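Local coordinates for protein N-acetyl-beta-D glucosaminidase (Rhizomucor miehei CAU432, PDB 4ZM6) that probably hydrolyses beta-linked N-acetylglucosamine through its glycoside hydrolase family 3 part and also carries acetyltransferase-type domains, one of which binds acetyl-CoA, at residues Y431-I442 with F460-L471; N482-P490 with L523-D531. All coordinates share one frame; numbering follows the deposited sequence.

Contact 1: Y431-I442 with F460-L471; sequences YNEETPDLSQKI and FQVRMVQQAQKL
The CA atoms of Glu-433 and Phe-460 lie 5.5 Å apart and those of Ile-442 and Leu-471 6.3 Å, so 431-442 meets the helix near its two ends and arches away from it between them. Met-464 lies between Tyr-431 and Ile-442, touching both. With CG anti to the backbone N (chi1 -171°) and the chain bent beyond, its CG sits over the middle of one face of the Tyr-431 ring, 3.6 Å from the ring centroid. Its SD, 4.4 Å from that centroid, adds a Met-aromatic contact over the ring. The chain ends with CE 3.7 Å from CD1 of Ile-442. Strand 426-431, the arch with helix 439-444, and strand 447-452 form a beta-alpha-beta crossover between parallel strands of one sheet, strand 392-397 lying between them; helix 459-471, the next in the chain, packs against it. The Phe-460 ring meets the Tyr-431 ring obliquely, planes 70° apart, with Tyr-431 CE2 to Phe-460 CE2 3.7 Å; the backbone N of Glu-433 lies over one face of the Phe-460 ring, toward the rim. At the far end, CG2 of Ile-442 rests 3.8 Å from CB of Leu-471. The arch has its own braces: an Asx turn from Asn-432 OD1 to Glu-434 N, and a bond from Ser-439 OG to the syn side of Asp-437 OD2. The end of the extended Gln-467 comes close to Asp-437 OD1 and Ser-439 OG, its amide plane nearly parallel to the carboxylate but stepped from it.

Contact 2: N482-P490 with L523-D531; sequences NPYDQMCFP and LPISIPNVD
The loop that joins the parallel neighbours 475-479 and 494-497 carries a short 3-10 segment, 485-488, and the loop packs against the irregular chain 523-531 without a hydrogen bond between the two. At the centre, Met-487 lies against Pro-528: its CE is 3.7 Å from Pro-528 CG, while its CA makes a CA-H...O contact of 3.5 Å with Pro-528 O. Ile-527 places CG2 3.8 Å from Tyr-484 O, the same carbonyl that accepts the bond from Met-487 N in the 3-10 turn. On one flank Tyr-484 presents its ring edge to Ser-526 O, in plane, and its OH is hydrogen-bonded to Asn-138 ND2; Pro-483 CG meets Ile-525 CG2 at 4.1 Å. On the other, the extended Gln-486 crosses Val-530 at about a right angle, CG to CG2 at 3.7 Å, and Pro-490 and Asn-529 lie side by side, with CG of the proline 4.0 Å from CB of the asparagine. From the middle of the contact to its Val-530 end the chain turns, closed by a weak bond from Val-530 N to Ile-527 O; proline second and asparagine third, the latter at positive phi (66°), make it a characteristic type II beta turn.

Overall arrangement
Contacts 1 and 2, their centres 20 Å apart, follow one another along the chain. Contact 1 and loop 482-490 belong to the six-stranded sheet region; 523-531 runs along it, touching strand 373-377. The contacts also meet: from helix 460-471, Val-465 CG1 packs 3.6 Å from Phe-489 CG, and Val-462 CG2 is equally far from Cys-488 CB. The loop beyond strand 447-452 serves both, since Gln-461 OE1 bonds to Ala-453 N and Asp-485 OD2 to Ala-455 N. The centre of contact 1 lies about 43 Å from the chain's centre and that of contact 2 about 29 Å; contact 2 touches helix 99-105, in the range of the family 3 N-terminal TIM-barrel domain. Both lie away from the acetyl-CoA pocket.

Contact 1: Y431-I442 with F460-L471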
loop_
_atom_site.group_PDB
_atom_site.type_symbol
_atom_site.label_atom_id
_atom_site.label_comp_id
_atom_site.label_asym_id
_atom_site.label_seq_id
_atom_site.Cartn_x
_atom_site.Cartn_y
_atom_site.Cartn_z
ATOM N N TYR A 431 42.136 -21.231 11.479
ATOM C CA TYR A 431 42.672 -21.637 10.177
ATOM C C TYR A 431 42.728 -20.460 9.206
ATOM O O TYR A 431 41.887 -19.561 9.253
ATOM C CB TYR A 431 41.849 -22.790 9.571
ATOM C CG TYR A 431 40.431 -22.427 9.153
ATOM C CD1 TYR A 431 39.372 -22.516 10.052
ATOM C CD2 TYR A 431 40.150 -22.007 7.856
ATOM C CE1 TYR A 431 38.081 -22.184 9.679
ATOM C CE2 TYR A 431 38.862 -21.674 7.473
ATOM C CZ TYR A 431 37.829 -21.762 8.389
ATOM O OH TYR A 431 36.542 -21.434 8.020
ATOM N N ASN A 432 43.727 -20.485 8.330
ATOM C CA ASN A 432 43.914 -19.473 7.288
ATOM C C ASN A 432 44.477 -20.150 6.029
ATOM O O ASN A 432 44.560 -21.381 5.981
ATOM C CB ASN A 432 44.810 -18.325 7.789
ATOM C CG ASN A 432 46.228 -18.773 8.111
ATOM O OD1 ASN A 432 47.181 -18.373 7.445
ATOM N ND2 ASN A 432 46.374 -19.597 9.141
ATOM N N GLU A 433 44.838 -19.363 5.015
ATOM C CA GLU A 433 45.368 -19.905 3.750
ATOM C C GLU A 433 46.604 -20.778 3.959
ATOM O O GLU A 433 46.741 -21.827 3.333
ATOM C CB GLU A 433 45.735 -18.767 2.795
ATOM C CG GLU A 433 44.553 -17.953 2.289
ATOM C CD GLU A 433 44.928 -16.519 1.953
ATOM O OE1 GLU A 433 46.096 -16.277 1.575
ATOM O OE2 GLU A 433 44.055 -15.634 2.069
ATOM N N GLU A 434 47.491 -20.334 4.848
ATOM C CA GLU A 434 48.765 -21.018 5.101
ATOM C C GLU A 434 48.611 -22.291 5.937
ATOM O O GLU A 434 49.448 -23.185 5.846
ATOM C CB GLU A 434 49.761 -20.076 5.799
ATOM C CG GLU A 434 50.431 -19.057 4.880
ATOM C CD GLU A 434 49.458 -18.060 4.270
ATOM O OE1 GLU A 434 49.445 -17.924 3.026
ATOM O OE2 GLU A 434 48.699 -17.420 5.033
ATOM N N THR A 435 47.554 -22.367 6.744
ATOM C CA THR A 435 47.369 -23.462 7.697
ATOM C C THR A 435 47.634 -24.834 7.070
ATOM O O THR A 435 46.997 -25.201 6.082
ATOM C CB THR A 435 45.948 -23.456 8.296
ATOM O OG1 THR A 435 45.616 -22.127 8.707
ATOM C CG2 THR A 435 45.852 -24.374 9.503
ATOM N N PRO A 436 48.596 -25.589 7.636
ATOM C CA PRO A 436 48.867 -26.959 7.204
ATOM C C PRO A 436 47.631 -27.851 7.218
ATOM O O PRO A 436 46.679 -27.576 7.943
ATOM C CB PRO A 436 49.881 -27.450 8.236
ATOM C CG PRO A 436 50.618 -26.219 8.638
ATOM C CD PRO A 436 49.617 -25.103 8.588
ATOM N N ASP A 437 47.671 -28.919 6.428
ATOM C CA ASP A 437 46.527 -29.811 6.243
ATOM C C ASP A 437 46.039 -30.438 7.561
ATOM O O ASP A 437 46.806 -31.074 8.282
ATOM C CB ASP A 437 46.885 -30.911 5.243
ATOM C CG ASP A 437 45.686 -31.737 4.835
ATOM O OD1 ASP A 437 44.699 -31.150 4.341
ATOM O OD2 ASP A 437 45.733 -32.972 5.011
ATOM N N LEU A 438 44.749 -30.267 7.845
ATOM C CA LEU A 438 44.151 -30.683 9.110
ATOM C C LEU A 438 43.279 -31.930 8.983
ATOM O O LEU A 438 42.583 -32.299 9.931
ATOM C CB LEU A 438 43.318 -29.531 9.674
ATOM C CG LEU A 438 44.165 -28.368 10.189
ATOM C CD1 LEU A 438 43.468 -27.035 9.976
ATOM C CD2 LEU A 438 44.512 -28.575 11.655
ATOM N N SER A 439 43.326 -32.583 7.824
ATOM C CA SER A 439 42.510 -33.770 7.570
ATOM C C SER A 439 42.432 -34.687 8.784
ATOM O O SER A 439 41.344 -34.970 9.272
ATOM C CB SER A 439 43.064 -34.557 6.380
ATOM O OG SER A 439 43.151 -33.736 5.230
ATOM N N GLN A 440 43.590 -35.116 9.278
ATOM C CA GLN A 440 43.676 -36.125 10.346
ATOM C C GLN A 440 42.910 -35.744 11.616
ATOM O O GLN A 440 42.317 -36.602 12.267
ATOM C CB GLN A 440 45.146 -36.419 10.680
ATOM C CG GLN A 440 45.340 -37.530 11.705
ATOM C CD GLN A 440 46.756 -38.093 11.750
ATOM O OE1 GLN A 440 47.056 -38.969 12.565
ATOM N NE2 GLN A 440 47.631 -37.600 10.878
ATOM N N LYS A 441 42.914 -34.460 11.954
ATOM C CA LYS A 441 42.200 -33.977 13.138
ATOM C C LYS A 441 40.691 -34.058 12.904
ATOM O O LYS A 441 39.930 -34.417 13.805
ATOM C CB LYS A 441 42.603 -32.536 13.483
ATOM C CG LYS A 441 44.082 -32.231 13.277
ATOM C CD LYS A 441 44.580 -31.098 14.163
ATOM C CE LYS A 441 45.137 -31.610 15.482
ATOM N NZ LYS A 441 45.989 -30.586 16.143
ATOM N N ILE A 442 40.278 -33.743 11.681
ATOM C CA ILE A 442 38.870 -33.728 11.299
ATOM C C ILE A 442 38.242 -35.122 11.336
ATOM O O ILE A 442 37.104 -35.278 11.782
ATOM C CB ILE A 442 38.688 -33.102 9.898
ATOM C CG1 ILE A 442 39.137 -31.635 9.911
ATOM C CG2 ILE A 442 37.235 -33.197 9.438
ATOM C CD1 ILE A 442 39.533 -31.109 8.551
ATOM N N PHE A 460 39.602 -19.588 0.971
ATOM C CA PHE A 460 40.234 -20.581 1.862
ATOM C C PHE A 460 39.224 -21.221 2.820
ATOM O O PHE A 460 39.349 -22.400 3.165
ATOM C CB PHE A 460 41.455 -20.002 2.604
ATOM C CG PHE A 460 41.122 -19.088 3.750
ATOM C CD1 PHE A 460 40.952 -17.718 3.544
ATOM C CD2 PHE A 460 41.015 -19.584 5.043
ATOM C CE1 PHE A 460 40.665 -16.865 4.600
ATOM C CE2 PHE A 460 40.722 -18.736 6.102
ATOM C CZ PHE A 460 40.550 -17.374 5.882
ATOM N N GLN A 461 38.211 -20.443 3.204
ATOM C CA GLN A 461 37.131 -20.918 4.062
ATOM C C GLN A 461 36.237 -21.927 3.349
ATOM O O GLN A 461 35.817 -22.921 3.942
ATOM C CB GLN A 461 36.276 -19.747 4.551
ATOM C CG GLN A 461 37.023 -18.702 5.364
ATOM C CD GLN A 461 36.098 -17.593 5.828
ATOM O OE1 GLN A 461 34.960 -17.851 6.215
ATOM N NE2 GLN A 461 36.578 -16.352 5.787
ATOM N N VAL A 462 35.941 -21.668 2.080
ATOM C CA VAL A 462 35.108 -22.579 1.302
ATOM C C VAL A 462 35.790 -23.935 1.158
ATOM O O VAL A 462 35.131 -24.968 1.268
ATOM C CB VAL A 462 34.765 -22.012 -0.091
ATOM C CG1 VAL A 462 34.032 -23.055 -0.934
ATOM C CG2 VAL A 462 33.923 -20.749 0.046
ATOM N N ARG A 463 37.104 -23.925 0.922
ATOM C CA ARG A 463 37.881 -25.163 0.787
ATOM C C ARG A 463 37.915 -25.932 2.109
ATOM O O ARG A 463 37.690 -27.145 2.138
ATOM C CB ARG A 463 39.308 -24.863 0.320
ATOM C CG ARG A 463 39.397 -24.249 -1.069
ATOM C CD ARG A 463 40.842 -24.121 -1.538
ATOM N NE ARG A 463 41.009 -22.969 -2.432
ATOM C CZ ARG A 463 41.540 -21.791 -2.094
ATOM N NH1 ARG A 463 42.021 -21.563 -0.873
ATOM N NH2 ARG A 463 41.611 -20.826 -3.006
ATOM N N MET A 464 38.174 -25.214 3.198
ATOM C CA MET A 464 38.139 -25.794 4.541
ATOM C C MET A 464 36.826 -26.525 4.816
ATOM O O MET A 464 36.832 -27.653 5.296
ATOM C CB MET A 464 38.335 -24.704 5.596
ATOM C CG MET A 464 38.539 -25.223 7.011
ATOM S SD MET A 464 40.095 -26.114 7.212
ATOM C CE MET A 464 39.558 -27.803 6.982
ATOM N N VAL A 465 35.708 -25.877 4.503
ATOM C CA VAL A 465 34.386 -26.443 4.762
ATOM C C VAL A 465 34.096 -27.631 3.838
ATOM O O VAL A 465 33.536 -28.634 4.280
ATOM C CB VAL A 465 33.279 -25.366 4.632
ATOM C CG1 VAL A 465 31.887 -25.987 4.675
ATOM C CG2 VAL A 465 33.411 -24.321 5.732
ATOM N N GLN A 466 34.467 -27.508 2.564
ATOM C CA GLN A 466 34.309 -28.596 1.590
ATOM C C GLN A 466 35.163 -29.799 1.955
ATOM O O GLN A 466 34.741 -30.943 1.774
ATOM C CB GLN A 466 34.707 -28.134 0.192
ATOM C CG GLN A 466 33.672 -27.271 -0.500
ATOM C CD GLN A 466 34.190 -26.653 -1.788
ATOM O OE1 GLN A 466 35.390 -26.394 -1.937
ATOM N NE2 GLN A 466 33.283 -26.405 -2.725
ATOM N N GLN A 467 36.372 -29.529 2.444
ATOM C CA GLN A 467 37.270 -30.579 2.903
ATOM C C GLN A 467 36.630 -31.320 4.074
ATOM O O GLN A 467 36.459 -32.537 4.027
ATOM C CB GLN A 467 38.626 -29.985 3.318
ATOM C CG GLN A 467 39.691 -31.013 3.695
ATOM C CD GLN A 467 40.975 -30.398 4.243
ATOM O OE1 GLN A 467 41.878 -31.119 4.681
ATOM N NE2 GLN A 467 41.065 -29.070 4.225
ATOM N N ALA A 468 36.261 -30.569 5.110
ATOM C CA ALA A 468 35.687 -31.142 6.328
ATOM C C ALA A 468 34.381 -31.890 6.066
ATOM O O ALA A 468 34.091 -32.884 6.726
ATOM C CB ALA A 468 35.469 -30.054 7.368
ATOM N N GLN A 469 33.599 -31.407 5.108
ATOM C CA GLN A 469 32.376 -32.087 4.684
ATOM C C GLN A 469 32.655 -33.534 4.257
ATOM O O GLN A 469 31.864 -34.430 4.543
ATOM C CB GLN A 469 31.698 -31.287 3.553
ATOM C CG GLN A 469 30.721 -32.050 2.659
ATOM C CD GLN A 469 29.444 -32.492 3.354
ATOM O OE1 GLN A 469 28.611 -33.164 2.749
ATOM N NE2 GLN A 469 29.276 -32.117 4.621
ATOM N N LYS A 470 33.778 -33.753 3.577
ATOM C CA LYS A 470 34.153 -35.091 3.112
ATOM C C LYS A 470 34.612 -35.999 4.245
ATOM O O LYS A 470 34.399 -37.206 4.186
ATOM C CB LYS A 470 35.263 -35.013 2.055
ATOM C CG LYS A 470 34.811 -34.468 0.712
ATOM C CD LYS A 470 35.977 -34.361 -0.258
ATOM C CE LYS A 470 35.511 -34.365 -1.708
ATOM N NZ LYS A 470 34.592 -33.235 -2.026
ATOM N N LEU A 471 35.235 -35.417 5.269
ATOM C CA LEU A 471 35.914 -36.195 6.312
ATOM C C LEU A 471 35.213 -36.273 7.677
ATOM O O LEU A 471 35.305 -37.293 8.357
ATOM C CB LEU A 471 37.326 -35.637 6.511
ATOM C CG LEU A 471 38.243 -35.669 5.288
ATOM C CD1 LEU A 471 39.620 -35.146 5.656
ATOM C CD2 LEU A 471 38.342 -37.071 4.708
#

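Contact 2: N482-P490 with L523-D531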
loop_
_atom_site.group_PDB
_atom_site.type_symbol
_atom_site.label_atom_id
_atom_site.label_comp_id
_atom_site.label_asym_id
_atom_site.label_seq_id
_atom_site.Cartn_x
_atom_site.Cartn_y
_atom_site.Cartn_z
ATOM N N ASN A 482 28.054 -12.473 7.048
ATOM C CA ASN A 482 26.885 -12.604 6.185
ATOM C C ASN A 482 26.357 -14.034 6.211
ATOM O O ASN A 482 27.138 -14.980 6.273
ATOM C CB ASN A 482 27.211 -12.206 4.745
ATOM C CG ASN A 482 27.579 -10.741 4.610
ATOM O OD1 ASN A 482 27.287 -9.924 5.486
ATOM N ND2 ASN A 482 28.222 -10.399 3.500
ATOM N N PRO A 483 25.025 -14.202 6.149
ATOM C CA PRO A 483 24.407 -15.531 6.191
ATOM C C PRO A 483 24.442 -16.321 4.880
ATOM O O PRO A 483 23.989 -17.470 4.846
ATOM C CB PRO A 483 22.957 -15.216 6.562
ATOM C CG PRO A 483 22.718 -13.883 5.954
ATOM C CD PRO A 483 24.006 -13.135 6.158
ATOM N N TYR A 484 24.983 -15.729 3.819
ATOM C CA TYR A 484 24.937 -16.346 2.487
ATOM C C TYR A 484 25.962 -17.477 2.281
ATOM O O TYR A 484 25.869 -18.222 1.305
ATOM C CB TYR A 484 25.143 -15.284 1.399
ATOM C CG TYR A 484 24.207 -14.080 1.453
ATOM C CD1 TYR A 484 22.877 -14.177 1.044
ATOM C CD2 TYR A 484 24.672 -12.837 1.871
ATOM C CE1 TYR A 484 22.035 -13.079 1.077
ATOM C CE2 TYR A 484 23.842 -11.731 1.908
ATOM C CZ TYR A 484 22.521 -11.854 1.509
ATOM O OH TYR A 484 21.698 -10.743 1.545
ATOM N N ASP A 485 26.914 -17.619 3.203
ATOM C CA ASP A 485 28.075 -18.497 3.003
ATOM C C ASP A 485 27.748 -19.908 2.490
ATOM O O ASP A 485 28.539 -20.479 1.732
ATOM C CB ASP A 485 28.903 -18.595 4.294
ATOM C CG ASP A 485 29.596 -17.287 4.655
ATOM O OD1 ASP A 485 29.523 -16.323 3.867
ATOM O OD2 ASP A 485 30.221 -17.216 5.735
ATOM N N GLN A 486 26.600 -20.468 2.888
ATOM C CA GLN A 486 26.244 -21.837 2.490
ATOM C C GLN A 486 25.990 -21.972 0.996
ATOM O O GLN A 486 26.013 -23.084 0.464
ATOM C CB GLN A 486 25.036 -22.366 3.271
ATOM C CG GLN A 486 24.665 -23.798 2.897
ATOM C CD GLN A 486 23.672 -24.449 3.840
ATOM O OE1 GLN A 486 23.835 -25.609 4.208
ATOM N NE2 GLN A 486 22.632 -23.716 4.220
ATOM N N MET A 487 25.760 -20.853 0.315
ATOM C CA MET A 487 25.663 -20.867 -1.142
ATOM C C MET A 487 26.900 -21.513 -1.782
ATOM O O MET A 487 26.802 -22.098 -2.860
ATOM C CB MET A 487 25.454 -19.449 -1.684
ATOM C CG MET A 487 26.699 -18.578 -1.654
ATOM S SD MET A 487 26.326 -16.843 -1.934
ATOM C CE MET A 487 25.851 -16.871 -3.662
ATOM N N CYS A 488 28.050 -21.399 -1.114
ATOM C CA CYS A 488 29.310 -22.005 -1.567
ATOM C C CYS A 488 29.482 -23.495 -1.206
ATOM O O CYS A 488 30.390 -24.150 -1.715
ATOM C CB CYS A 488 30.496 -21.209 -1.008
ATOM S SG CYS A 488 30.488 -19.459 -1.475
ATOM N N PHE A 489 28.629 -24.023 -0.329
ATOM C CA PHE A 489 28.680 -25.442 0.043
ATOM C C PHE A 489 27.296 -25.994 0.423
ATOM O O PHE A 489 27.041 -26.304 1.586
ATOM C CB PHE A 489 29.703 -25.669 1.171
ATOM C CG PHE A 489 29.729 -24.575 2.214
ATOM C CD1 PHE A 489 28.859 -24.594 3.298
ATOM C CD2 PHE A 489 30.643 -23.531 2.118
ATOM C CE1 PHE A 489 28.893 -23.589 4.256
ATOM C CE2 PHE A 489 30.676 -22.527 3.073
ATOM C CZ PHE A 489 29.799 -22.554 4.144
ATOM N N PRO A 490 26.394 -26.130 -0.567
ATOM C CA PRO A 490 25.036 -26.612 -0.267
ATOM C C PRO A 490 24.956 -28.074 0.197
ATOM O O PRO A 490 23.919 -28.492 0.696
ATOM C CB PRO A 490 24.286 -26.438 -1.600
ATOM C CG PRO A 490 25.168 -25.605 -2.468
ATOM C CD PRO A 490 26.568 -25.825 -1.998
ATOM N N LEU A 523 15.121 -16.394 8.485
ATOM C CA LEU A 523 16.054 -15.778 7.541
ATOM C C LEU A 523 15.415 -14.535 6.932
ATOM O O LEU A 523 14.340 -14.636 6.350
ATOM C CB LEU A 523 16.410 -16.743 6.405
ATOM C CG LEU A 523 17.615 -17.666 6.553
ATOM C CD1 LEU A 523 17.687 -18.629 5.377
ATOM C CD2 LEU A 523 18.894 -16.851 6.641
ATOM N N PRO A 524 16.069 -13.362 7.060
ATOM C CA PRO A 524 15.605 -12.157 6.377
ATOM C C PRO A 524 16.190 -12.025 4.969
ATOM O O PRO A 524 16.259 -10.926 4.425
ATOM C CB PRO A 524 16.103 -11.037 7.292
ATOM C CG PRO A 524 17.338 -11.583 7.913
ATOM C CD PRO A 524 17.227 -13.081 7.927
ATOM N N ILE A 525 16.538 -13.161 4.371
ATOM C CA ILE A 525 17.411 -13.216 3.208
ATOM C C ILE A 525 17.125 -14.510 2.446
ATOM O O ILE A 525 16.631 -15.483 3.027
ATOM C CB ILE A 525 18.890 -13.185 3.684
ATOM C CG1 ILE A 525 19.617 -11.985 3.108
ATOM C CG2 ILE A 525 19.660 -14.467 3.360
ATOM C CD1 ILE A 525 19.117 -10.654 3.614
ATOM N N SER A 526 17.432 -14.522 1.153
ATOM C CA SER A 526 17.450 -15.763 0.376
ATOM C C SER A 526 18.892 -16.209 0.235
ATOM O O SER A 526 19.767 -15.394 -0.069
ATOM C CB SER A 526 16.840 -15.570 -1.015
ATOM O OG SER A 526 15.514 -16.066 -1.069
ATOM N N ILE A 527 19.144 -17.494 0.462
ATOM C CA ILE A 527 20.459 -18.053 0.202
ATOM C C ILE A 527 20.371 -18.784 -1.128
ATOM O O ILE A 527 19.596 -19.725 -1.252
ATOM C CB ILE A 527 20.915 -18.998 1.320
ATOM C CG1 ILE A 527 20.975 -18.229 2.644
ATOM C CG2 ILE A 527 22.286 -19.578 0.996
ATOM C CD1 ILE A 527 21.271 -19.094 3.849
ATOM N N PRO A 528 21.137 -18.333 -2.139
ATOM C CA PRO A 528 21.130 -19.025 -3.427
ATOM C C PRO A 528 21.592 -20.471 -3.308
ATOM O O PRO A 528 22.430 -20.781 -2.462
ATOM C CB PRO A 528 22.133 -18.223 -4.264
ATOM C CG PRO A 528 22.168 -16.875 -3.639
ATOM C CD PRO A 528 21.978 -17.120 -2.176
ATOM N N ASN A 529 21.024 -21.343 -4.139
ATOM C CA ASN A 529 21.361 -22.774 -4.159
ATOM C C ASN A 529 20.966 -23.553 -2.898
ATOM O O ASN A 529 21.280 -24.738 -2.788
ATOM C CB ASN A 529 22.856 -22.980 -4.449
ATOM C CG ASN A 529 23.333 -22.188 -5.658
ATOM O OD1 ASN A 529 24.311 -21.429 -5.581
ATOM N ND2 ASN A 529 22.635 -22.359 -6.781
ATOM N N VAL A 530 20.276 -22.898 -1.963
ATOM C CA VAL A 530 19.772 -23.545 -0.753
ATOM C C VAL A 530 18.279 -23.238 -0.615
ATOM O O VAL A 530 17.898 -22.186 -0.096
ATOM C CB VAL A 530 20.507 -23.056 0.510
ATOM C CG1 VAL A 530 20.040 -23.839 1.730
ATOM C CG2 VAL A 530 22.014 -23.173 0.340
ATOM N N ASP A 531 17.445 -24.165 -1.084
ATOM C CA ASP A 531 15.994 -23.956 -1.168
ATOM C C ASP A 531 15.189 -24.713 -0.109
ATOM O O ASP A 531 13.998 -24.448 0.065
ATOM C CB ASP A 531 15.501 -24.336 -2.567
ATOM C CG ASP A 531 16.013 -23.388 -3.637
ATOM O OD1 ASP A 531 15.569 -22.218 -3.650
ATOM O OD2 ASP A 531 16.860 -23.807 -4.456
#